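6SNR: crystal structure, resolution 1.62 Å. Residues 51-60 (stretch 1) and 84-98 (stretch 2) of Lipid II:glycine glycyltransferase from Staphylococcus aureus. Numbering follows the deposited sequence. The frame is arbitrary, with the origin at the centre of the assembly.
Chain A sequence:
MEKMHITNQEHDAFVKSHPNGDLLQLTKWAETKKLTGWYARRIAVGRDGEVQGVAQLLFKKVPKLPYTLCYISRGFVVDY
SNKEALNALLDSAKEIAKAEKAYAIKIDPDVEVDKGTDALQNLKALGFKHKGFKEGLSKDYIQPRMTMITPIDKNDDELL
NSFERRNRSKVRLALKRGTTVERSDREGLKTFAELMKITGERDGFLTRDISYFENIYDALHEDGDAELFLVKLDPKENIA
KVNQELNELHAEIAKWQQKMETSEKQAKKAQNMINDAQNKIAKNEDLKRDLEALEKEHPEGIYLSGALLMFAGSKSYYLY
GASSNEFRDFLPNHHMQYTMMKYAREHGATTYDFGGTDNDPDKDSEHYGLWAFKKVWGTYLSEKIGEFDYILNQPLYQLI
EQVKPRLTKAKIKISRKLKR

Stretch 1 51-60: VQGVAQLLFK
Stretch 2, residues 84-98: EALNALLDSAKEIAK

Residues 51-60 lie in a strand, mostly extended but kinked at Q52 (phi/psi -114/-15); from A55 to F59 phi runs from about -160 to -100 and psi from 119 to 145. Residues 84-98 form a regular α-helix, its phi/psi values near -62/-44 and its N-H groups bonded four residues back, as in L89 N to A85 O at 2.9 Å. The two segments run in the same general sense, their axes 37° apart (signed crossing angle -37°) and 8.1 Å apart at closest approach. Nearest CA pairs set the register: G53 CA to A85 CA is 6.3 Å and V54 CA to L89 CA 7.3 Å. Farther on, L57 CA to A93 CA is 7.8 Å. F59 CA to A97 CA is 8.4 Å. No hydrogen bond crosses between them; the contact is one of packing, burying 373 Å² in all.

The helix comes nearest where the strand has its hollow. G53 (phi/psi -168/154) has no side chain, and an ideal CB there would point toward the helix and lie 2.8 Å from L89 CD1, a clash. Into this space goes L89, chi1 m and chi2 t, with CD2 3.9 Å from G53 O and 4.1 Å from V54 C. V54 (chi1 m) turns its CB away, so the leucine meets backbone here. One turn earlier, the small A85 leaves room for Q52 (chi1 m, chi2 t), whose OE1 is 4.2 Å from A85 CB.

Farther along, the backbones separate and larger strand side chains span the gap. L57 (m, p) points toward the helix and places CD2 4.1 Å from both A93 CB and I96 CG2, a methyl between a short side chain and a branched one. F59 (chi1 m, chi2 -91°) reaches farther: its CZ lies 3.7 Å from I96 CG2, while CE1 approaches A97 CA at 3.8 Å. A97 turns its CB sideways, 4.2 Å from F59 CE1, and the ring edge lies against its CA; I96 (m, t) supplies the neighboring bump.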

# COMPACT_ATOMS: atom_id res chain seq x y z
N VAL A 51 -20.09 8.32 20.29
CA VAL A 51 -18.62 8.35 20.46
C VAL A 51 -18.02 9.59 19.77
O VAL A 51 -18.40 9.92 18.63
CB VAL A 51 -18.00 7.08 19.83
CG1 VAL A 51 -16.45 7.11 19.89
CG2 VAL A 51 -18.53 5.80 20.48
N GLN A 52 -17.09 10.28 20.43
CA GLN A 52 -16.37 11.44 19.85
C GLN A 52 -14.87 11.15 19.64
O GLN A 52 -14.19 11.88 18.91
CB GLN A 52 -16.56 12.72 20.68
CG GLN A 52 -17.99 13.27 20.66
CD GLN A 52 -18.09 14.60 21.38
OE1 GLN A 52 -17.11 15.35 21.50
NE2 GLN A 52 -19.28 14.92 21.88
N GLY A 53 -14.34 10.09 20.26
CA GLY A 53 -12.93 9.69 19.99
C GLY A 53 -12.63 8.32 20.56
O GLY A 53 -13.26 7.90 21.54
N VAL A 54 -11.65 7.62 19.97
CA VAL A 54 -11.20 6.34 20.45
C VAL A 54 -9.71 6.24 20.35
O VAL A 54 -9.06 7.09 19.71
CB VAL A 54 -11.81 5.17 19.64
CG1 VAL A 54 -13.33 5.27 19.65
CG2 VAL A 54 -11.29 5.19 18.20
N ALA A 55 -9.17 5.23 20.99
CA ALA A 55 -7.76 4.92 20.85
C ALA A 55 -7.50 3.49 21.25
O ALA A 55 -8.12 2.94 22.16
CB ALA A 55 -6.91 5.91 21.66
N GLN A 56 -6.61 2.85 20.51
CA GLN A 56 -6.10 1.56 20.80
C GLN A 56 -4.64 1.71 21.28
O GLN A 56 -3.79 2.25 20.59
CB GLN A 56 -6.12 0.71 19.54
CG GLN A 56 -5.62 -0.65 19.76
CD GLN A 56 -5.96 -1.54 18.61
OE1 GLN A 56 -5.33 -1.47 17.54
NE2 GLN A 56 -6.97 -2.34 18.79
N LEU A 57 -4.40 1.28 22.49
CA LEU A 57 -3.09 1.37 23.17
C LEU A 57 -2.40 0.06 23.09
O LEU A 57 -2.97 -1.00 23.43
CB LEU A 57 -3.32 1.72 24.68
CG LEU A 57 -3.79 3.12 25.08
CD1 LEU A 57 -5.00 3.67 24.39
CD2 LEU A 57 -4.00 3.12 26.61
N LEU A 58 -1.14 0.05 22.64
CA LEU A 58 -0.35 -1.14 22.62
C LEU A 58 0.72 -0.98 23.68
O LEU A 58 1.43 0.01 23.73
CB LEU A 58 0.33 -1.36 21.26
CG LEU A 58 -0.68 -1.66 20.14
CD1 LEU A 58 0.01 -1.72 18.77
CD2 LEU A 58 -1.38 -2.96 20.42
N PHE A 59 0.86 -2.02 24.48
CA PHE A 59 1.92 -2.09 25.51
C PHE A 59 2.95 -3.16 25.25
O PHE A 59 2.61 -4.29 24.84
CB PHE A 59 1.25 -2.39 26.90
CG PHE A 59 0.43 -1.28 27.41
CD1 PHE A 59 0.94 -0.30 28.22
CD2 PHE A 59 -0.93 -1.21 27.14
CE1 PHE A 59 0.16 0.73 28.68
CE2 PHE A 59 -1.70 -0.18 27.59
CZ PHE A 59 -1.18 0.82 28.37
N LYS A 60 4.22 -2.87 25.62
CA LYS A 60 5.26 -3.86 25.51
C LYS A 60 6.27 -3.59 26.62
O LYS A 60 6.64 -2.47 26.84
CB LYS A 60 5.96 -3.86 24.17
CG LYS A 60 6.94 -5.01 23.95
CD LYS A 60 7.45 -5.07 22.53
CE LYS A 60 8.61 -6.03 22.37
NZ LYS A 60 8.98 -6.21 20.92
N GLU A 84 -12.22 18.89 24.51
CA GLU A 84 -12.84 18.08 25.55
C GLU A 84 -12.61 16.60 25.29
O GLU A 84 -12.31 15.87 26.20
CB GLU A 84 -14.33 18.39 25.71
CG GLU A 84 -14.59 19.76 26.33
CD GLU A 84 -14.52 19.78 27.85
OE1 GLU A 84 -13.86 18.90 28.46
OE2 GLU A 84 -15.15 20.69 28.45
N ALA A 85 -12.75 16.18 24.04
CA ALA A 85 -12.55 14.77 23.70
C ALA A 85 -11.08 14.42 23.82
O ALA A 85 -10.71 13.33 24.30
CB ALA A 85 -13.05 14.50 22.29
N LEU A 86 -10.20 15.27 23.30
CA LEU A 86 -8.76 15.02 23.44
C LEU A 86 -8.34 14.87 24.89
O LEU A 86 -7.64 13.90 25.25
CB LEU A 86 -7.95 16.12 22.75
CG LEU A 86 -6.43 16.00 22.73
CD1 LEU A 86 -5.94 14.75 22.00
CD2 LEU A 86 -5.88 17.27 22.09
N ASN A 87 -8.75 15.82 25.77
CA ASN A 87 -8.39 15.70 27.19
C ASN A 87 -8.92 14.43 27.84
O ASN A 87 -8.25 13.79 28.65
CB ASN A 87 -8.93 16.92 27.96
CG ASN A 87 -8.72 16.83 29.47
OD1 ASN A 87 -9.71 16.71 30.23
ND2 ASN A 87 -7.47 16.88 29.91
N ALA A 88 -10.15 14.07 27.50
CA ALA A 88 -10.75 12.87 28.06
C ALA A 88 -10.02 11.60 27.64
O ALA A 88 -9.79 10.69 28.44
CB ALA A 88 -12.19 12.78 27.70
N LEU A 89 -9.63 11.54 26.36
CA LEU A 89 -8.78 10.45 25.93
C LEU A 89 -7.46 10.38 26.68
O LEU A 89 -7.03 9.26 27.07
CB LEU A 89 -8.54 10.53 24.39
CG LEU A 89 -9.74 10.18 23.54
CD1 LEU A 89 -9.55 10.64 22.11
CD2 LEU A 89 -10.05 8.70 23.58
N LEU A 90 -6.79 11.52 26.87
CA LEU A 90 -5.54 11.50 27.68
C LEU A 90 -5.79 11.02 29.13
O LEU A 90 -5.05 10.21 29.64
CB LEU A 90 -4.83 12.86 27.64
CG LEU A 90 -3.51 12.95 28.41
CD1 LEU A 90 -2.47 11.93 28.00
CD2 LEU A 90 -2.94 14.39 28.29
N ASP A 91 -6.85 11.52 29.75
CA ASP A 91 -7.22 11.10 31.10
C ASP A 91 -7.35 9.57 31.17
O ASP A 91 -6.73 8.91 32.04
CB ASP A 91 -8.53 11.76 31.54
CG ASP A 91 -8.39 13.24 31.98
OD1 ASP A 91 -7.26 13.80 32.14
OD2 ASP A 91 -9.46 13.86 32.18
N SER A 92 -8.10 8.99 30.23
CA SER A 92 -8.27 7.54 30.19
C SER A 92 -6.98 6.79 29.92
O SER A 92 -6.72 5.74 30.52
CB SER A 92 -9.35 7.12 29.19
OG SER A 92 -10.63 7.64 29.58
N ALA A 93 -6.17 7.28 28.97
CA ALA A 93 -4.91 6.62 28.69
C ALA A 93 -3.95 6.64 29.86
O ALA A 93 -3.30 5.68 30.11
CB ALA A 93 -4.18 7.16 27.43
N LYS A 94 -3.92 7.75 30.59
CA LYS A 94 -3.05 7.87 31.76
C LYS A 94 -3.44 6.86 32.83
O LYS A 94 -2.62 6.24 33.40
CB LYS A 94 -3.11 9.28 32.34
CG LYS A 94 -2.31 10.31 31.58
CD LYS A 94 -2.66 11.72 31.98
CE LYS A 94 -2.37 11.92 33.46
NZ LYS A 94 -2.28 13.36 33.71
N GLU A 95 -4.74 6.69 33.05
CA GLU A 95 -5.19 5.67 34.02
C GLU A 95 -4.67 4.25 33.69
O GLU A 95 -4.12 3.50 34.53
CB GLU A 95 -6.72 5.62 34.08
CG GLU A 95 -7.44 6.85 34.56
CD GLU A 95 -8.89 6.59 34.98
OE1 GLU A 95 -9.33 5.41 35.02
OE2 GLU A 95 -9.59 7.58 35.27
N ILE A 96 -4.85 3.84 32.44
CA ILE A 96 -4.44 2.52 32.03
C ILE A 96 -2.90 2.40 32.07
O ILE A 96 -2.34 1.44 32.56
CB ILE A 96 -4.98 2.24 30.62
CG1 ILE A 96 -6.49 2.20 30.63
CG2 ILE A 96 -4.43 0.94 30.07
CD1 ILE A 96 -7.12 2.05 29.26
N ALA A 97 -2.22 3.39 31.48
CA ALA A 97 -0.77 3.34 31.35
C ALA A 97 -0.05 3.31 32.70
O ALA A 97 0.92 2.64 32.84
CB ALA A 97 -0.29 4.51 30.49
N LYS A 98 -0.56 4.04 33.68
CA LYS A 98 0.07 4.03 35.01
C LYS A 98 -0.06 2.65 35.63
O LYS A 98 0.87 2.12 36.23
CB LYS A 98 -0.53 5.12 35.88
CG LYS A 98 -0.09 6.52 35.49
CD LYS A 98 -0.94 7.55 36.22
CE LYS A 98 -0.45 8.96 36.01
NZ LYS A 98 0.81 9.28 36.73